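Local structure of chloride intracellular channel Clic (Drosophila melanogaster, 2YV7) at residues Lys28-Asp33 with Asp224-Asn229. The protein might insert into membranes to form a pH-dependent chloride channel, and in its soluble form adopts a glutathione S-transferase-like fold. Residues are numbered along the deposited sequence; the frame is centred on the assembly and turned at random.
Sequences KASTID and DQDIIN
Ser30 OG is gripped from both segments: it donates to Asp226 OD1 at 2.6 Å and accepts the backbone N of Ile32 at 3.0 Å. A longer, weak bond from the N of Asp33 also ends on it. The hydroxyl lies anti to the backbone N of Ser30 (chi1 166°), which places it over the loop's own amides and facing the helix. It meets the carboxylate from above, 49° out of its plane. The other oxygen, Asp226 OD2, forms a salt bridge with Arg36, a residue of the same loop, and this second hold is likely to fix the rotation of the carboxylate and to offset its charge. Beside this polar centre Ile32 points at the helix. With CG1 anti to its carbonyl carbon (chi1 -67°), Ile32 brings CD1 to 3.5 Å from Gln225 O and 3.7 Å from Asn229 CB, so that the methyl is lodged between successive turns. The side chain of Gln225 adds its CB, while its amide is hydrogen-bonded to Thr249 and Glu246. Thr31 approaches Asn229 nearby, and a water donates to both Thr31 OG1 and the carbonyl oxygen of Asp226, a further, water-mediated link. An alanine in place of Ser30 removes the hydroxyl, and Asp226 OD1 would probably be left without this donor and the Ile32 amide without its side-chain acceptor, so the turn would be less firmly tied to the helix. The example illustrates how one hydroxyl can shape a loop and dock it at once: an ST turn, set between strand 22-28 and helix 41-55 of the thioredoxin-like N-terminal domain, is anchored on helix 224-235, the last helix of the all-helical C-terminal half of the GST fold.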
ATOM      1  N   LYS A  28       9.853  -4.803  -5.669  1.00 32.60           N
ATOM      2  CA  LYS A  28      10.128  -6.234  -5.543  1.00 35.06           C
ATOM      3  C   LYS A  28       9.073  -6.976  -6.340  1.00 37.01           C
ATOM      4  O   LYS A  28       7.876  -6.616  -6.282  1.00 34.50           O
ATOM      5  CB  LYS A  28       9.999  -6.678  -4.093  1.00 42.11           C
ATOM      6  CG  LYS A  28      11.121  -6.199  -3.154  1.00 50.61           C
ATOM      7  CD  LYS A  28      10.786  -6.471  -1.678  1.00 50.10           C
ATOM      8  CE  LYS A  28      12.072  -6.694  -0.829  1.00 53.59           C
ATOM      9  NZ  LYS A  28      11.830  -6.888   0.647  1.00 52.45           N
ATOM     10  N   ALA A  29       9.527  -7.967  -7.110  1.00 31.25           N
ATOM     11  CA  ALA A  29       8.671  -8.836  -7.887  1.00 29.68           C
ATOM     12  C   ALA A  29       8.064  -9.897  -7.004  1.00 30.29           C
ATOM     13  O   ALA A  29       8.635 -10.293  -5.981  1.00 34.75           O
ATOM     14  CB  ALA A  29       9.456  -9.555  -8.982  1.00 30.46           C
ATOM     15  N   SER A  30       6.915 -10.355  -7.461  1.00 32.62           N
ATOM     16  CA  SER A  30       6.305 -11.581  -7.019  1.00 33.27           C
ATOM     17  C   SER A  30       7.344 -12.687  -6.922  1.00 37.20           C
ATOM     18  O   SER A  30       8.167 -12.878  -7.803  1.00 41.13           O
ATOM     19  CB  SER A  30       5.246 -11.982  -8.040  1.00 33.83           C
ATOM     20  OG  SER A  30       4.810 -13.318  -7.866  1.00 35.02           O
ATOM     21  N   THR A  31       7.211 -13.421  -5.846  1.00 39.19           N
ATOM     22  CA  THR A  31       7.994 -14.555  -5.482  1.00 46.33           C
ATOM     23  C   THR A  31       7.405 -15.819  -6.105  1.00 44.65           C
ATOM     24  O   THR A  31       7.956 -16.890  -5.955  1.00 51.20           O
ATOM     25  CB  THR A  31       7.951 -14.662  -3.960  1.00 48.42           C
ATOM     26  OG1 THR A  31       6.618 -14.317  -3.504  1.00 49.93           O
ATOM     27  CG2 THR A  31       8.974 -13.676  -3.342  1.00 50.84           C
ATOM     28  N   ILE A  32       6.294 -15.686  -6.816  1.00 40.70           N
ATOM     29  CA  ILE A  32       5.739 -16.809  -7.585  1.00 40.89           C
ATOM     30  C   ILE A  32       6.273 -16.824  -9.011  1.00 44.96           C
ATOM     31  O   ILE A  32       6.761 -17.860  -9.476  1.00 46.94           O
ATOM     32  CB  ILE A  32       4.203 -16.803  -7.614  1.00 37.34           C
ATOM     33  CG1 ILE A  32       3.649 -17.081  -6.210  1.00 38.42           C
ATOM     34  CG2 ILE A  32       3.638 -17.865  -8.616  1.00 35.56           C
ATOM     35  CD1 ILE A  32       2.200 -16.670  -6.041  1.00 37.80           C
ATOM     36  N   ASP A  33       6.187 -15.708  -9.721  1.00 41.88           N
ATOM     37  CA  ASP A  33       6.625 -15.727 -11.114  1.00 43.20           C
ATOM     38  C   ASP A  33       7.814 -14.819 -11.457  1.00 43.01           C
ATOM     39  O   ASP A  33       8.315 -14.842 -12.575  1.00 48.89           O
ATOM     40  CB  ASP A  33       5.450 -15.451 -12.042  1.00 43.64           C
ATOM     41  CG  ASP A  33       5.187 -13.969 -12.229  1.00 45.58           C
ATOM     42  OD1 ASP A  33       5.742 -13.134 -11.442  1.00 42.12           O
ATOM     43  OD2 ASP A  33       4.448 -13.664 -13.200  1.00 46.54           O
ATOM     44  N   ASP A 224      -3.989 -11.421  -4.994  1.00 21.69           N
ATOM     45  CA  ASP A 224      -4.183 -12.192  -3.771  1.00 21.74           C
ATOM     46  C   ASP A 224      -3.124 -13.231  -3.589  1.00 21.01           C
ATOM     47  O   ASP A 224      -2.637 -13.431  -2.516  1.00 23.75           O
ATOM     48  CB  ASP A 224      -5.530 -12.920  -3.805  1.00 22.28           C
ATOM     49  CG  ASP A 224      -6.726 -11.965  -3.646  1.00 26.36           C
ATOM     50  OD1 ASP A 224      -6.606 -10.699  -3.767  1.00 24.38           O
ATOM     51  OD2 ASP A 224      -7.803 -12.504  -3.342  1.00 28.93           O
ATOM     52  N   GLN A 225      -2.845 -13.992  -4.663  1.00 25.48           N
ATOM     53  CA  GLN A 225      -1.889 -15.083  -4.583  1.00 26.17           C
ATOM     54  C   GLN A 225      -0.522 -14.646  -4.141  1.00 24.71           C
ATOM     55  O   GLN A 225       0.189 -15.380  -3.469  1.00 26.61           O
ATOM     56  CB  GLN A 225      -1.808 -15.769  -5.981  1.00 32.06           C
ATOM     57  CG  GLN A 225      -3.118 -16.484  -6.429  1.00 32.15           C
ATOM     58  CD  GLN A 225      -4.274 -15.585  -6.852  1.00 28.18           C
ATOM     59  OE1 GLN A 225      -4.092 -14.463  -7.341  1.00 28.43           O
ATOM     60  NE2 GLN A 225      -5.500 -16.126  -6.765  1.00 32.14           N
ATOM     61  N   ASP A 226      -0.123 -13.445  -4.537  1.00 23.45           N
ATOM     62  CA  ASP A 226       1.142 -12.877  -4.177  1.00 29.81           C
ATOM     63  C   ASP A 226       1.148 -12.390  -2.731  1.00 27.89           C
ATOM     64  O   ASP A 226       2.129 -12.544  -2.057  1.00 23.35           O
ATOM     65  CB  ASP A 226       1.474 -11.757  -5.194  1.00 26.55           C
ATOM     66  CG  ASP A 226       1.682 -12.322  -6.625  1.00 29.53           C
ATOM     67  OD1 ASP A 226       2.468 -13.280  -6.708  1.00 35.23           O
ATOM     68  OD2 ASP A 226       1.021 -11.867  -7.584  1.00 35.30           O
ATOM     69  N   ILE A 227       0.060 -11.768  -2.272  1.00 24.40           N
ATOM     70  CA  ILE A 227      -0.041 -11.414  -0.839  1.00 23.46           C
ATOM     71  C   ILE A 227       0.064 -12.689   0.008  1.00 25.69           C
ATOM     72  O   ILE A 227       0.888 -12.816   0.930  1.00 29.81           O
ATOM     73  CB  ILE A 227      -1.386 -10.633  -0.550  1.00 21.11           C
ATOM     74  CG1 ILE A 227      -1.347  -9.240  -1.176  1.00 23.53           C
ATOM     75  CG2 ILE A 227      -1.570 -10.508   1.002  1.00 25.44           C
ATOM     76  CD1 ILE A 227      -2.708  -8.516  -1.334  1.00 21.65           C
ATOM     77  N   ILE A 228      -0.746 -13.699  -0.335  1.00 27.43           N
ATOM     78  CA  ILE A 228      -0.674 -14.984   0.377  1.00 23.34           C
ATOM     79  C   ILE A 228       0.711 -15.658   0.365  1.00 27.41           C
ATOM     80  O   ILE A 228       1.220 -16.067   1.411  1.00 29.60           O
ATOM     81  CB  ILE A 228      -1.719 -15.960  -0.250  1.00 26.75           C
ATOM     82  CG1 ILE A 228      -3.105 -15.362  -0.016  1.00 24.37           C
ATOM     83  CG2 ILE A 228      -1.579 -17.376   0.305  1.00 27.75           C
ATOM     84  CD1 ILE A 228      -4.201 -16.232  -0.712  1.00 28.59           C
ATOM     85  N   ASN A 229       1.315 -15.766  -0.817  1.00 28.87           N
ATOM     86  CA  ASN A 229       2.633 -16.379  -0.942  1.00 30.43           C
ATOM     87  C   ASN A 229       3.658 -15.624  -0.076  1.00 32.49           C
ATOM     88  O   ASN A 229       4.487 -16.242   0.608  1.00 35.21           O
ATOM     89  CB  ASN A 229       3.059 -16.428  -2.419  1.00 32.94           C
ATOM     90  CG  ASN A 229       4.350 -17.224  -2.626  1.00 39.39           C
ATOM     91  OD1 ASN A 229       5.349 -16.716  -3.131  1.00 43.93           O
ATOM     92  ND2 ASN A 229       4.335 -18.461  -2.191  1.00 42.51           N
TER
HETATM   93  O   HOH W   1       4.792 -12.108  -3.450  1.00 43.38           O